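Local atomic coordinates of leucine-rich repeat protein (Bacteroides thetaiotaomicron, PDB entry 4ECN), a protein that is of unknown function but, as an extracellular leucine-rich repeat protein of a gut bacterium, probably binds other proteins. Residues A[392-395]-A[396-400]; A[506-509]-A[510-513]; A[562-566]-A[567-571]; A[671-675]-A[676-680]. All blocks are in the same frame, centred on the assembly; numbering follows the deposited sequence.

How the contacts relate
All four are local contacts within a leucine-rich repeat solenoid, but they differ in burial and chemistry. Contact 1 is a surface contact in an inserted loop and rests on a salt bridge and an Asx turn. Contacts 2 and 3, whose centres lie about 19 Å apart, belong to equivalent places in the coils, where the chain has left its strand and turns helically over packed apolar side chains; contact 2 is largely buried, contact 3 only partly. Contact 4, also buried, forms a coil's corner just before strand 677-679 and has no hydrogen bond between its halves. Contacts 1 and 4 touch, with Gln396 CB packing 3.8 Å from Thr677 CG2.

Contact 1: A[392-395]-A[396-400]; sequences LDYD and QRLNL
With chi1 at -168°, Asp395 places its carboxylate beside its own carbonyl carbon, and Arg397, bent at chi3 (-56°), folds back to meet it. The result is an Asx turn leading into the 3-10 segment 396-399, in a loop that joins helix 386-391 to helix 402-409 and lies against strands of the leucine-rich repeat sheet. Arg397 presents its guanidinium side-on, with NE 3.0 Å from Asp395 OD1 and NH2 3.0 Å from Asp395 OD2. Both bonds are nearly straight and use syn lone pairs, and the carboxylate and guanidinium planes are only 9° apart. The backbone Arg397 N closes the Asx turn on the anti side of Asp395 OD1 at 3.2 Å, while Leu398 N bonds to Asp395 O. With an alanine in place of Asp395, the guanidinium is likely to lose its charged mate and Arg397 N its side-chain acceptor. Outside the turn, Asp395 OD2 also receives Lys418 N, and Arg397 NH1 reaches Lys415 O. The end of the Gln396 side chain sits over one face of the Tyr394 ring, its amide steeply tilted; the hydroxyl is bonded to Asp650, and at the ring edge Tyr394 CD2 rests 4.0 Å from Leu398 CD1.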
ATOM      1  N   LEU A 392     -12.888   4.722   0.618  1.00 38.88           N
ATOM      2  CA  LEU A 392     -14.205   5.048   1.167  1.00 37.05           C
ATOM      3  C   LEU A 392     -14.823   6.295   0.572  1.00 44.66           C
ATOM      4  O   LEU A 392     -15.991   6.239   0.177  1.00 46.17           O
ATOM      5  CB  LEU A 392     -14.119   5.198   2.692  1.00 35.86           C
ATOM      6  CG  LEU A 392     -13.339   4.070   3.440  1.00 38.45           C
ATOM      7  CD1 LEU A 392     -13.001   4.455   4.882  1.00 38.33           C
ATOM      8  CD2 LEU A 392     -13.986   2.699   3.279  1.00 34.15           C
ATOM      9  N   ASP A 393     -14.104   7.412   0.538  1.00 42.61           N
ATOM     10  CA  ASP A 393     -14.649   8.681   0.039  1.00 42.96           C
ATOM     11  C   ASP A 393     -14.864   8.697  -1.456  1.00 46.55           C
ATOM     12  O   ASP A 393     -14.039   8.162  -2.215  1.00 48.39           O
ATOM     13  CB  ASP A 393     -13.697   9.846   0.367  1.00 45.34           C
ATOM     14  CG  ASP A 393     -13.524  10.215   1.822  1.00 61.83           C
ATOM     15  OD1 ASP A 393     -14.522  10.134   2.583  1.00 63.84           O
ATOM     16  OD2 ASP A 393     -12.439  10.728   2.168  1.00 69.85           O
ATOM     17  N   TYR A 394     -15.918   9.404  -1.873  1.00 39.98           N
ATOM     18  CA  TYR A 394     -16.238   9.674  -3.266  1.00 39.37           C
ATOM     19  C   TYR A 394     -17.136  10.900  -3.328  1.00 43.05           C
ATOM     20  O   TYR A 394     -17.898  11.152  -2.394  1.00 43.01           O
ATOM     21  CB  TYR A 394     -16.872   8.455  -3.983  1.00 40.97           C
ATOM     22  CG  TYR A 394     -18.333   8.191  -3.692  1.00 43.08           C
ATOM     23  CD1 TYR A 394     -18.727   7.563  -2.516  1.00 44.47           C
ATOM     24  CD2 TYR A 394     -19.317   8.485  -4.635  1.00 45.23           C
ATOM     25  CE1 TYR A 394     -20.068   7.275  -2.261  1.00 46.22           C
ATOM     26  CE2 TYR A 394     -20.661   8.187  -4.402  1.00 47.06           C
ATOM     27  CZ  TYR A 394     -21.038   7.598  -3.202  1.00 56.97           C
ATOM     28  OH  TYR A 394     -22.370   7.333  -2.943  1.00 58.99           O
ATOM     29  N   ASP A 395     -17.007  11.686  -4.403  1.00 39.90           N
ATOM     30  CA  ASP A 395     -17.811  12.883  -4.681  1.00 39.54           C
ATOM     31  C   ASP A 395     -19.298  12.449  -4.862  1.00 42.94           C
ATOM     32  O   ASP A 395     -19.614  11.647  -5.758  1.00 40.91           O
ATOM     33  CB  ASP A 395     -17.231  13.580  -5.931  1.00 41.08           C
ATOM     34  CG  ASP A 395     -17.725  14.977  -6.241  1.00 49.72           C
ATOM     35  OD1 ASP A 395     -18.943  15.229  -6.078  1.00 49.21           O
ATOM     36  OD2 ASP A 395     -16.904  15.806  -6.729  1.00 55.08           O
ATOM     37  N   GLN A 396     -20.185  12.915  -3.940  1.00 39.56           N
ATOM     38  CA  GLN A 396     -21.613  12.549  -3.901  1.00 38.87           C
ATOM     39  C   GLN A 396     -22.360  12.939  -5.167  1.00 40.97           C
ATOM     40  O   GLN A 396     -23.399  12.336  -5.461  1.00 39.46           O
ATOM     41  CB  GLN A 396     -22.334  13.165  -2.698  1.00 40.50           C
ATOM     42  CG  GLN A 396     -22.000  12.461  -1.397  1.00 52.96           C
ATOM     43  CD  GLN A 396     -22.162  10.968  -1.483  1.00 60.93           C
ATOM     44  OE1 GLN A 396     -23.243  10.432  -1.748  1.00 55.93           O
ATOM     45  NE2 GLN A 396     -21.078  10.275  -1.256  1.00 48.19           N
ATOM     46  N   ARG A 397     -21.797  13.880  -5.955  1.00 37.36           N
ATOM     47  CA  ARG A 397     -22.377  14.296  -7.237  1.00 36.57           C
ATOM     48  C   ARG A 397     -22.190  13.200  -8.331  1.00 39.59           C
ATOM     49  O   ARG A 397     -22.800  13.331  -9.380  1.00 41.15           O
ATOM     50  CB  ARG A 397     -21.808  15.633  -7.701  1.00 33.75           C
ATOM     51  CG  ARG A 397     -22.180  16.776  -6.741  1.00 37.73           C
ATOM     52  CD  ARG A 397     -21.451  18.060  -7.066  1.00 41.68           C
ATOM     53  NE  ARG A 397     -19.997  17.878  -7.069  1.00 46.15           N
ATOM     54  CZ  ARG A 397     -19.125  18.791  -7.480  1.00 58.16           C
ATOM     55  NH1 ARG A 397     -19.545  19.978  -7.906  1.00 48.03           N
ATOM     56  NH2 ARG A 397     -17.827  18.521  -7.481  1.00 40.03           N
ATOM     57  N   LEU A 398     -21.470  12.083  -8.046  1.00 34.33           N
ATOM     58  CA  LEU A 398     -21.319  10.936  -8.959  1.00 34.01           C
ATOM     59  C   LEU A 398     -22.585  10.044  -8.933  1.00 40.24           C
ATOM     60  O   LEU A 398     -22.640   9.043  -9.655  1.00 40.30           O
ATOM     61  CB  LEU A 398     -20.071  10.078  -8.607  1.00 33.65           C
ATOM     62  CG  LEU A 398     -18.680  10.708  -8.749  1.00 36.35           C
ATOM     63  CD1 LEU A 398     -17.662   9.936  -7.965  1.00 35.54           C
ATOM     64  CD2 LEU A 398     -18.271  10.830 -10.195  1.00 35.69           C
ATOM     65  N   ASN A 399     -23.574  10.391  -8.062  1.00 37.29           N
ATOM     66  CA  ASN A 399     -24.875   9.724  -7.914  1.00 36.93           C
ATOM     67  C   ASN A 399     -25.944  10.450  -8.780  1.00 42.48           C
ATOM     68  O   ASN A 399     -27.086   9.985  -8.903  1.00 41.83           O
ATOM     69  CB  ASN A 399     -25.295   9.669  -6.434  1.00 35.74           C
ATOM     70  CG  ASN A 399     -24.336   8.942  -5.494  1.00 56.28           C
ATOM     71  OD1 ASN A 399     -24.159   9.347  -4.350  1.00 50.10           O
ATOM     72  ND2 ASN A 399     -23.698   7.851  -5.922  1.00 46.34           N
ATOM     73  N   LEU A 400     -25.553  11.596  -9.383  1.00 40.02           N
ATOM     74  CA  LEU A 400     -26.392  12.355 -10.299  1.00 40.07           C
ATOM     75  C   LEU A 400     -26.317  11.733 -11.653  1.00 46.49           C
ATOM     76  O   LEU A 400     -25.368  10.989 -11.936  1.00 47.35           O
ATOM     77  CB  LEU A 400     -25.946  13.823 -10.365  1.00 40.05           C
ATOM     78  CG  LEU A 400     -26.083  14.691  -9.106  1.00 43.95           C
ATOM     79  CD1 LEU A 400     -25.275  15.952  -9.244  1.00 43.47           C
ATOM     80  CD2 LEU A 400     -27.516  15.085  -8.872  1.00 45.34           C
TER

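Contact 2: A[506-509]-A[510-513]; sequences QLPD and FLYD
Asp509, Pro508 and Tyr512 carry this contact, in which the chain of a leucine-rich repeat coil bends into a short helical turn after leaving its strand. Asp509 contributes mainly through its backbone: its O accepts Tyr512 N at 3.2 Å. One residue earlier, Pro508 O receives Leu511 N in a weak bond of 3.5 Å. The Tyr512 ring turns an edge to the incoming chain, its CD2 3.6 Å from Asp509 O. The Tyr512 and Leu507 side chains cross at about a right angle, Tyr512 OH lying 3.7 Å from Leu507 CD1. The Pro508 ring runs beside Phe510, which is directed there by a chi1 of 86°, and Pro508 CG comes within 3.5 Å of Phe510 CE2. Between these two pairs Leu511 extends CD1 to 3.9 Å from Leu507 CB, joining them into one apolar patch. Phe510, Pro508 and Leu511 press this patch onto strand 495-499 through Val496 and Leu498. Tyr512 faces helix 530-542 instead, touching Leu540, making a cation-pi contact with Arg539 and sharing a weak hydrogen bond between its hydroxyl and Asp536 O.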
ATOM      1  N   GLN A 506      -8.138 -13.480  16.321  1.00 51.73           N
ATOM      2  CA  GLN A 506      -8.444 -12.386  17.254  1.00 51.36           C
ATOM      3  C   GLN A 506      -7.340 -11.321  17.161  1.00 55.15           C
ATOM      4  O   GLN A 506      -6.300 -11.562  16.541  1.00 54.86           O
ATOM      5  CB  GLN A 506      -8.640 -12.871  18.704  1.00 52.92           C
ATOM      6  CG  GLN A 506      -7.428 -13.441  19.390  1.00 45.81           C
ATOM      7  CD  GLN A 506      -7.878 -14.381  20.469  1.00 66.10           C
ATOM      8  OE1 GLN A 506      -8.465 -15.453  20.214  1.00 63.00           O
ATOM      9  NE2 GLN A 506      -7.625 -13.997  21.702  1.00 55.07           N
ATOM     10  N   LEU A 507      -7.565 -10.150  17.761  1.00 50.12           N
ATOM     11  CA  LEU A 507      -6.543  -9.119  17.733  1.00 48.56           C
ATOM     12  C   LEU A 507      -5.442  -9.519  18.703  1.00 55.08           C
ATOM     13  O   LEU A 507      -5.749 -10.065  19.773  1.00 55.59           O
ATOM     14  CB  LEU A 507      -7.104  -7.719  18.062  1.00 47.67           C
ATOM     15  CG  LEU A 507      -8.278  -7.195  17.244  1.00 50.07           C
ATOM     16  CD1 LEU A 507      -8.761  -5.903  17.818  1.00 50.35           C
ATOM     17  CD2 LEU A 507      -7.912  -7.014  15.774  1.00 48.45           C
ATOM     18  N   PRO A 508      -4.156  -9.314  18.314  1.00 51.71           N
ATOM     19  CA  PRO A 508      -3.045  -9.683  19.199  1.00 51.97           C
ATOM     20  C   PRO A 508      -3.011  -8.806  20.453  1.00 58.64           C
ATOM     21  O   PRO A 508      -3.414  -7.625  20.405  1.00 57.66           O
ATOM     22  CB  PRO A 508      -1.814  -9.468  18.315  1.00 52.15           C
ATOM     23  CG  PRO A 508      -2.215  -8.498  17.363  1.00 54.98           C
ATOM     24  CD  PRO A 508      -3.650  -8.714  17.066  1.00 51.12           C
ATOM     25  N   ASP A 509      -2.500  -9.389  21.572  1.00 56.49           N
ATOM     26  CA  ASP A 509      -2.442  -8.769  22.899  1.00 57.05           C
ATOM     27  C   ASP A 509      -1.614  -7.485  22.970  1.00 59.01           C
ATOM     28  O   ASP A 509      -1.912  -6.647  23.829  1.00 59.85           O
ATOM     29  CB  ASP A 509      -1.865  -9.747  23.929  1.00 60.35           C
ATOM     30  CG  ASP A 509      -2.922 -10.364  24.828  1.00 77.32           C
ATOM     31  OD1 ASP A 509      -3.863 -11.009  24.289  1.00 77.68           O
ATOM     32  OD2 ASP A 509      -2.810 -10.207  26.073  1.00 86.41           O
ATOM     33  N   PHE A 510      -0.599  -7.312  22.086  1.00 51.98           N
ATOM     34  CA  PHE A 510       0.304  -6.166  22.144  1.00 49.69           C
ATOM     35  C   PHE A 510      -0.474  -4.823  22.017  1.00 56.06           C
ATOM     36  O   PHE A 510      -0.063  -3.843  22.646  1.00 57.29           O
ATOM     37  CB  PHE A 510       1.409  -6.273  21.090  1.00 49.11           C
ATOM     38  CG  PHE A 510       1.103  -5.758  19.709  1.00 48.48           C
ATOM     39  CD1 PHE A 510       1.340  -4.431  19.376  1.00 49.69           C
ATOM     40  CD2 PHE A 510       0.638  -6.611  18.722  1.00 49.54           C
ATOM     41  CE1 PHE A 510       1.038  -3.948  18.106  1.00 49.34           C
ATOM     42  CE2 PHE A 510       0.350  -6.128  17.443  1.00 50.88           C
ATOM     43  CZ  PHE A 510       0.550  -4.802  17.144  1.00 48.12           C
ATOM     44  N   LEU A 511      -1.611  -4.798  21.273  1.00 51.97           N
ATOM     45  CA  LEU A 511      -2.429  -3.591  21.065  1.00 50.96           C
ATOM     46  C   LEU A 511      -2.970  -2.993  22.354  1.00 56.33           C
ATOM     47  O   LEU A 511      -3.049  -1.771  22.481  1.00 55.73           O
ATOM     48  CB  LEU A 511      -3.630  -3.894  20.157  1.00 49.83           C
ATOM     49  CG  LEU A 511      -3.333  -4.208  18.722  1.00 52.37           C
ATOM     50  CD1 LEU A 511      -4.577  -4.727  18.024  1.00 51.48           C
ATOM     51  CD2 LEU A 511      -2.720  -3.006  18.015  1.00 52.14           C
ATOM     52  N   TYR A 512      -3.367  -3.856  23.289  1.00 54.44           N
ATOM     53  CA  TYR A 512      -4.002  -3.471  24.542  1.00 55.66           C
ATOM     54  C   TYR A 512      -2.982  -2.980  25.579  1.00 60.75           C
ATOM     55  O   TYR A 512      -3.376  -2.367  26.578  1.00 61.36           O
ATOM     56  CB  TYR A 512      -4.790  -4.668  25.091  1.00 57.43           C
ATOM     57  CG  TYR A 512      -5.794  -5.226  24.096  1.00 58.64           C
ATOM     58  CD1 TYR A 512      -7.030  -4.611  23.898  1.00 59.97           C
ATOM     59  CD2 TYR A 512      -5.522  -6.388  23.374  1.00 59.23           C
ATOM     60  CE1 TYR A 512      -7.957  -5.121  22.991  1.00 60.17           C
ATOM     61  CE2 TYR A 512      -6.449  -6.913  22.468  1.00 59.24           C
ATOM     62  CZ  TYR A 512      -7.665  -6.277  22.281  1.00 64.48           C
ATOM     63  OH  TYR A 512      -8.584  -6.787  21.394  1.00 62.96           O
ATOM     64  N   ASP A 513      -1.684  -3.208  25.319  1.00 57.21           N
ATOM     65  CA  ASP A 513      -0.601  -2.824  26.225  1.00 58.08           C
ATOM     66  C   ASP A 513       0.142  -1.576  25.717  1.00 60.63           C
ATOM     67  O   ASP A 513       1.104  -1.134  26.352  1.00 60.78           O
ATOM     68  CB  ASP A 513       0.376  -3.998  26.408  1.00 60.42           C
ATOM     69  CG  ASP A 513      -0.250  -5.280  26.948  1.00 71.69           C
ATOM     70  OD1 ASP A 513      -1.367  -5.208  27.524  1.00 72.55           O
ATOM     71  OD2 ASP A 513       0.380  -6.352  26.809  1.00 77.65           O
TER

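Contact 3: A[562-566]-A[567-571]; sequences EFPAS and ASLQK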
ATOM      1  N   GLU A 562     -23.021  -6.979  15.687  1.00 51.95           N
ATOM      2  CA  GLU A 562     -23.485  -6.118  16.781  1.00 52.26           C
ATOM      3  C   GLU A 562     -22.382  -5.181  17.311  1.00 54.59           C
ATOM      4  O   GLU A 562     -21.263  -5.635  17.562  1.00 54.65           O
ATOM      5  CB  GLU A 562     -23.990  -6.977  17.975  1.00 54.88           C
ATOM      6  CG  GLU A 562     -25.197  -7.857  17.713  1.00 64.17           C
ATOM      7  CD  GLU A 562     -25.465  -8.928  18.756  1.00 88.02           C
ATOM      8  OE1 GLU A 562     -25.386  -8.635  19.972  1.00 87.94           O
ATOM      9  OE2 GLU A 562     -25.801 -10.062  18.350  1.00 86.03           O
ATOM     10  N   PHE A 563     -22.728  -3.909  17.581  1.00 48.45           N
ATOM     11  CA  PHE A 563     -21.818  -2.965  18.214  1.00 47.51           C
ATOM     12  C   PHE A 563     -21.682  -3.269  19.694  1.00 52.69           C
ATOM     13  O   PHE A 563     -22.683  -3.626  20.308  1.00 52.36           O
ATOM     14  CB  PHE A 563     -22.318  -1.524  18.034  1.00 48.87           C
ATOM     15  CG  PHE A 563     -21.765  -0.738  16.867  1.00 48.69           C
ATOM     16  CD1 PHE A 563     -21.602  -1.333  15.617  1.00 51.03           C
ATOM     17  CD2 PHE A 563     -21.521   0.622  16.981  1.00 48.59           C
ATOM     18  CE1 PHE A 563     -21.101  -0.602  14.538  1.00 50.10           C
ATOM     19  CE2 PHE A 563     -21.042   1.355  15.895  1.00 49.93           C
ATOM     20  CZ  PHE A 563     -20.816   0.735  14.688  1.00 47.37           C
ATOM     21  N   PRO A 564     -20.481  -3.088  20.310  1.00 49.85           N
ATOM     22  CA  PRO A 564     -20.359  -3.282  21.764  1.00 50.27           C
ATOM     23  C   PRO A 564     -21.342  -2.430  22.563  1.00 55.07           C
ATOM     24  O   PRO A 564     -21.843  -1.445  22.044  1.00 54.48           O
ATOM     25  CB  PRO A 564     -18.921  -2.816  22.051  1.00 51.85           C
ATOM     26  CG  PRO A 564     -18.183  -2.985  20.777  1.00 54.51           C
ATOM     27  CD  PRO A 564     -19.194  -2.648  19.724  1.00 49.80           C
ATOM     28  N   ALA A 565     -21.597  -2.798  23.832  1.00 53.41           N
ATOM     29  CA  ALA A 565     -22.457  -2.078  24.773  1.00 53.12           C
ATOM     30  C   ALA A 565     -22.126  -0.588  24.782  1.00 56.68           C
ATOM     31  O   ALA A 565     -20.942  -0.220  24.787  1.00 56.01           O
ATOM     32  CB  ALA A 565     -22.280  -2.656  26.164  1.00 55.02           C
ATOM     33  N   SER A 566     -23.169   0.265  24.734  1.00 52.72           N
ATOM     34  CA  SER A 566     -23.024   1.722  24.697  1.00 51.29           C
ATOM     35  C   SER A 566     -22.084   2.245  25.801  1.00 56.49           C
ATOM     36  O   SER A 566     -21.190   3.034  25.500  1.00 55.68           O
ATOM     37  CB  SER A 566     -24.379   2.396  24.828  1.00 51.54           C
ATOM     38  OG  SER A 566     -24.213   3.799  24.868  1.00 51.67           O
ATOM     39  N   ALA A 567     -22.238   1.753  27.044  1.00 53.80           N
ATOM     40  CA  ALA A 567     -21.441   2.182  28.194  1.00 54.36           C
ATOM     41  C   ALA A 567     -19.929   2.036  27.952  1.00 59.51           C
ATOM     42  O   ALA A 567     -19.136   2.720  28.614  1.00 60.44           O
ATOM     43  CB  ALA A 567     -21.840   1.389  29.421  1.00 56.03           C
ATOM     44  N   SER A 568     -19.536   1.162  27.002  1.00 54.31           N
ATOM     45  CA  SER A 568     -18.137   0.908  26.681  1.00 53.18           C
ATOM     46  C   SER A 568     -17.705   1.815  25.558  1.00 55.27           C
ATOM     47  O   SER A 568     -16.655   2.442  25.658  1.00 55.31           O
ATOM     48  CB  SER A 568     -17.930  -0.560  26.323  1.00 57.24           C
ATOM     49  OG  SER A 568     -18.219  -1.395  27.439  1.00 65.40           O
ATOM     50  N   LEU A 569     -18.552   1.954  24.522  1.00 50.18           N
ATOM     51  CA  LEU A 569     -18.324   2.821  23.365  1.00 47.75           C
ATOM     52  C   LEU A 569     -18.235   4.298  23.783  1.00 53.72           C
ATOM     53  O   LEU A 569     -17.532   5.071  23.136  1.00 53.92           O
ATOM     54  CB  LEU A 569     -19.442   2.628  22.329  1.00 46.36           C
ATOM     55  CG  LEU A 569     -19.525   1.256  21.642  1.00 49.75           C
ATOM     56  CD1 LEU A 569     -20.571   1.265  20.551  1.00 48.89           C
ATOM     57  CD2 LEU A 569     -18.178   0.839  21.027  1.00 51.02           C
ATOM     58  N   GLN A 570     -18.913   4.672  24.878  1.00 51.60           N
ATOM     59  CA  GLN A 570     -18.896   6.014  25.470  1.00 51.48           C
ATOM     60  C   GLN A 570     -17.511   6.368  26.029  1.00 56.47           C
ATOM     61  O   GLN A 570     -17.183   7.550  26.109  1.00 56.87           O
ATOM     62  CB  GLN A 570     -19.936   6.115  26.599  1.00 53.71           C
ATOM     63  CG  GLN A 570     -21.395   6.036  26.146  1.00 60.58           C
ATOM     64  CD  GLN A 570     -22.374   6.099  27.297  1.00 72.03           C
ATOM     65  OE1 GLN A 570     -22.147   6.752  28.315  1.00 69.71           O
ATOM     66  NE2 GLN A 570     -23.524   5.479  27.130  1.00 64.35           N
ATOM     67  N   LYS A 571     -16.710   5.351  26.440  1.00 53.06           N
ATOM     68  CA  LYS A 571     -15.368   5.540  27.005  1.00 52.41           C
ATOM     69  C   LYS A 571     -14.379   6.027  25.928  1.00 57.34           C
ATOM     70  O   LYS A 571     -13.375   6.658  26.273  1.00 58.34           O
ATOM     71  CB  LYS A 571     -14.847   4.253  27.661  1.00 53.34           C
ATOM     72  CG  LYS A 571     -15.756   3.710  28.769  1.00 54.20           C
ATOM     73  CD  LYS A 571     -15.215   2.437  29.420  1.00 55.80           C
ATOM     74  CE  LYS A 571     -16.240   1.781  30.312  1.00 63.43           C
ATOM     75  NZ  LYS A 571     -15.757   0.499  30.892  1.00 74.07           N
TER
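Ala565, the N-cap residue, turns its extended backbone into helix 566-569, and its carbonyl O accepts both Ser568 N at 3.0 Å and Leu569 N at 3.2 Å. This is the start of a short helix in a leucine-rich repeat coil, on the return path between strands 552-554 and 577-579. Leu569 makes the apolar part of the contact, reaching back over the two residues that precede the cap and crossing each at about a right angle. Its two methyls divide the work, CD1 lying 3.7 Å from Phe563 CD2 and CD2 lying 3.8 Å from Pro564 CG. Trp537 of helix 530-542 touches all three of these side chains and meets the Phe563 ring edge-to-face. Replacing Leu569 by an alanine would probably open a gap between the helical turn and the Phe563–Pro564 pair, leaving the phenylalanine ring less firmly seated. On another side of the turn Ser566 and Gln570 are linked twice. Gln570 N bonds Ser566 O at 2.9 Å. A chi1 of 177° swings Ser566 OG to the side of its carbonyl carbon; this oxygen is hydrogen-bonded to Ala590 O and also takes Gln570 NE2 at 2.9 Å, in the amide plane and almost straight at 171°.

Contact 4: A[671-675]-A[676-680]; sequences KGINA and STVTL
Ile673 and Val678 meet in a small contact, its side-chain part apolar, across a corner of the leucine-rich repeat solenoid, where the chain arriving from the coil's outer return path turns at Ser676 into strand 677-679 of the parallel sheet. No hydrogen bond joins the two halves; the bend itself brings them together. It is made at Ser676, whose helical backbone (phi -70°, psi -39°) interrupts the extended run, so that Ala675 C and Thr677 N stand 3.4 Å apart. Inside the corner Ala675 offers a methyl and nothing larger, its CB 3.9 Å from Thr677 O. The polar backbone at the bend is instead engaged by the adjoining coils: Ser676 makes backbone bonds to Met646 of strand 646-650 in one adjoining coil and to Ser700 and Thr701 in the next. Further along, Leu680 O is bonded by Asn683 and Asn707, asparagines that tie the backbone together in the manner of leucine-rich repeats. Ile673 also packs on Met646, Val649 and Leu692, and Val678 on Ile702, placing both in the solenoid core. With an extended chain (chi2 175°), Ile673 brings CD1 to 4.3 Å from Val678 CG2.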
ATOM      1  N   LYS A 671     -34.593  18.502  13.601  1.00 51.70           N
ATOM      2  CA  LYS A 671     -33.544  19.550  13.557  1.00 50.23           C
ATOM      3  C   LYS A 671     -32.935  19.807  12.155  1.00 49.85           C
ATOM      4  O   LYS A 671     -32.121  20.718  12.014  1.00 47.58           O
ATOM      5  CB  LYS A 671     -32.365  19.163  14.491  1.00 52.79           C
ATOM      6  CG  LYS A 671     -32.690  18.978  15.980  1.00 62.65           C
ATOM      7  CD  LYS A 671     -31.496  18.433  16.808  1.00 68.26           C
ATOM      8  CE  LYS A 671     -31.141  16.966  16.566  1.00 74.75           C
ATOM      9  NZ  LYS A 671     -29.937  16.513  17.322  1.00 76.62           N
ATOM     10  N   GLY A 672     -33.282  18.991  11.164  1.00 46.10           N
ATOM     11  CA  GLY A 672     -32.746  19.111   9.808  1.00 45.19           C
ATOM     12  C   GLY A 672     -31.328  18.588   9.656  1.00 49.31           C
ATOM     13  O   GLY A 672     -30.798  17.960  10.578  1.00 50.41           O
ATOM     14  N   ILE A 673     -30.703  18.847   8.482  1.00 44.08           N
ATOM     15  CA  ILE A 673     -29.339  18.419   8.127  1.00 43.13           C
ATOM     16  C   ILE A 673     -28.507  19.629   7.667  1.00 49.34           C
ATOM     17  O   ILE A 673     -28.909  20.338   6.735  1.00 49.02           O
ATOM     18  CB  ILE A 673     -29.329  17.308   7.016  1.00 44.99           C
ATOM     19  CG1 ILE A 673     -30.389  16.189   7.242  1.00 44.44           C
ATOM     20  CG2 ILE A 673     -27.907  16.743   6.774  1.00 45.50           C
ATOM     21  CD1 ILE A 673     -30.498  15.162   6.152  1.00 39.73           C
ATOM     22  N   ASN A 674     -27.317  19.820   8.269  1.00 46.51           N
ATOM     23  CA  ASN A 674     -26.403  20.894   7.895  1.00 46.04           C
ATOM     24  C   ASN A 674     -25.408  20.365   6.844  1.00 49.47           C
ATOM     25  O   ASN A 674     -24.251  20.113   7.155  1.00 50.10           O
ATOM     26  CB  ASN A 674     -25.700  21.444   9.132  1.00 47.92           C
ATOM     27  CG  ASN A 674     -24.994  20.398   9.967  1.00 61.60           C
ATOM     28  OD1 ASN A 674     -25.593  19.449  10.477  1.00 54.15           O
ATOM     29  ND2 ASN A 674     -23.701  20.563  10.129  1.00 55.71           N
ATOM     30  N   ALA A 675     -25.878  20.164   5.598  1.00 44.32           N
ATOM     31  CA  ALA A 675     -25.075  19.612   4.511  1.00 42.57           C
ATOM     32  C   ALA A 675     -25.527  20.138   3.161  1.00 45.43           C
ATOM     33  O   ALA A 675     -26.731  20.274   2.918  1.00 43.53           O
ATOM     34  CB  ALA A 675     -25.147  18.095   4.515  1.00 43.03           C
ATOM     35  N   SER A 676     -24.542  20.418   2.272  1.00 41.65           N
ATOM     36  CA  SER A 676     -24.775  20.961   0.936  1.00 40.30           C
ATOM     37  C   SER A 676     -25.421  19.930   0.022  1.00 41.60           C
ATOM     38  O   SER A 676     -26.287  20.299  -0.752  1.00 40.66           O
ATOM     39  CB  SER A 676     -23.466  21.443   0.325  1.00 44.05           C
ATOM     40  OG  SER A 676     -22.813  22.366   1.184  1.00 51.36           O
ATOM     41  N   THR A 677     -25.020  18.641   0.118  1.00 37.62           N
ATOM     42  CA  THR A 677     -25.567  17.564  -0.709  1.00 36.58           C
ATOM     43  C   THR A 677     -26.213  16.489   0.186  1.00 41.53           C
ATOM     44  O   THR A 677     -25.639  16.054   1.191  1.00 41.23           O
ATOM     45  CB  THR A 677     -24.491  16.962  -1.632  1.00 41.35           C
ATOM     46  OG1 THR A 677     -23.955  17.982  -2.485  1.00 41.71           O
ATOM     47  CG2 THR A 677     -25.029  15.838  -2.495  1.00 36.64           C
ATOM     48  N   VAL A 678     -27.439  16.081  -0.193  1.00 38.66           N
ATOM     49  CA  VAL A 678     -28.217  15.059   0.509  1.00 37.84           C
ATOM     50  C   VAL A 678     -28.574  14.006  -0.517  1.00 40.12           C
ATOM     51  O   VAL A 678     -29.223  14.337  -1.510  1.00 40.19           O
ATOM     52  CB  VAL A 678     -29.451  15.629   1.252  1.00 40.91           C
ATOM     53  CG1 VAL A 678     -30.294  14.512   1.851  1.00 40.74           C
ATOM     54  CG2 VAL A 678     -29.024  16.617   2.331  1.00 40.63           C
ATOM     55  N   THR A 679     -28.066  12.760  -0.326  1.00 35.30           N
ATOM     56  CA  THR A 679     -28.321  11.677  -1.266  1.00 34.93           C
ATOM     57  C   THR A 679     -29.337  10.748  -0.668  1.00 37.13           C
ATOM     58  O   THR A 679     -29.091  10.146   0.379  1.00 36.73           O
ATOM     59  CB  THR A 679     -27.046  10.936  -1.655  1.00 45.39           C
ATOM     60  OG1 THR A 679     -25.990  11.864  -1.928  1.00 45.72           O
ATOM     61  CG2 THR A 679     -27.274   9.956  -2.812  1.00 38.50           C
ATOM     62  N   LEU A 680     -30.489  10.649  -1.328  1.00 32.69           N
ATOM     63  CA  LEU A 680     -31.594   9.818  -0.891  1.00 32.99           C
ATOM     64  C   LEU A 680     -32.099   8.959  -2.035  1.00 38.14           C
ATOM     65  O   LEU A 680     -33.241   8.512  -2.011  1.00 38.27           O
ATOM     66  CB  LEU A 680     -32.718  10.702  -0.332  1.00 33.40           C
ATOM     67  CG  LEU A 680     -32.471  11.377   1.024  1.00 37.29           C
ATOM     68  CD1 LEU A 680     -33.438  12.523   1.246  1.00 36.85           C
ATOM     69  CD2 LEU A 680     -32.506  10.375   2.153  1.00 37.28           C
TER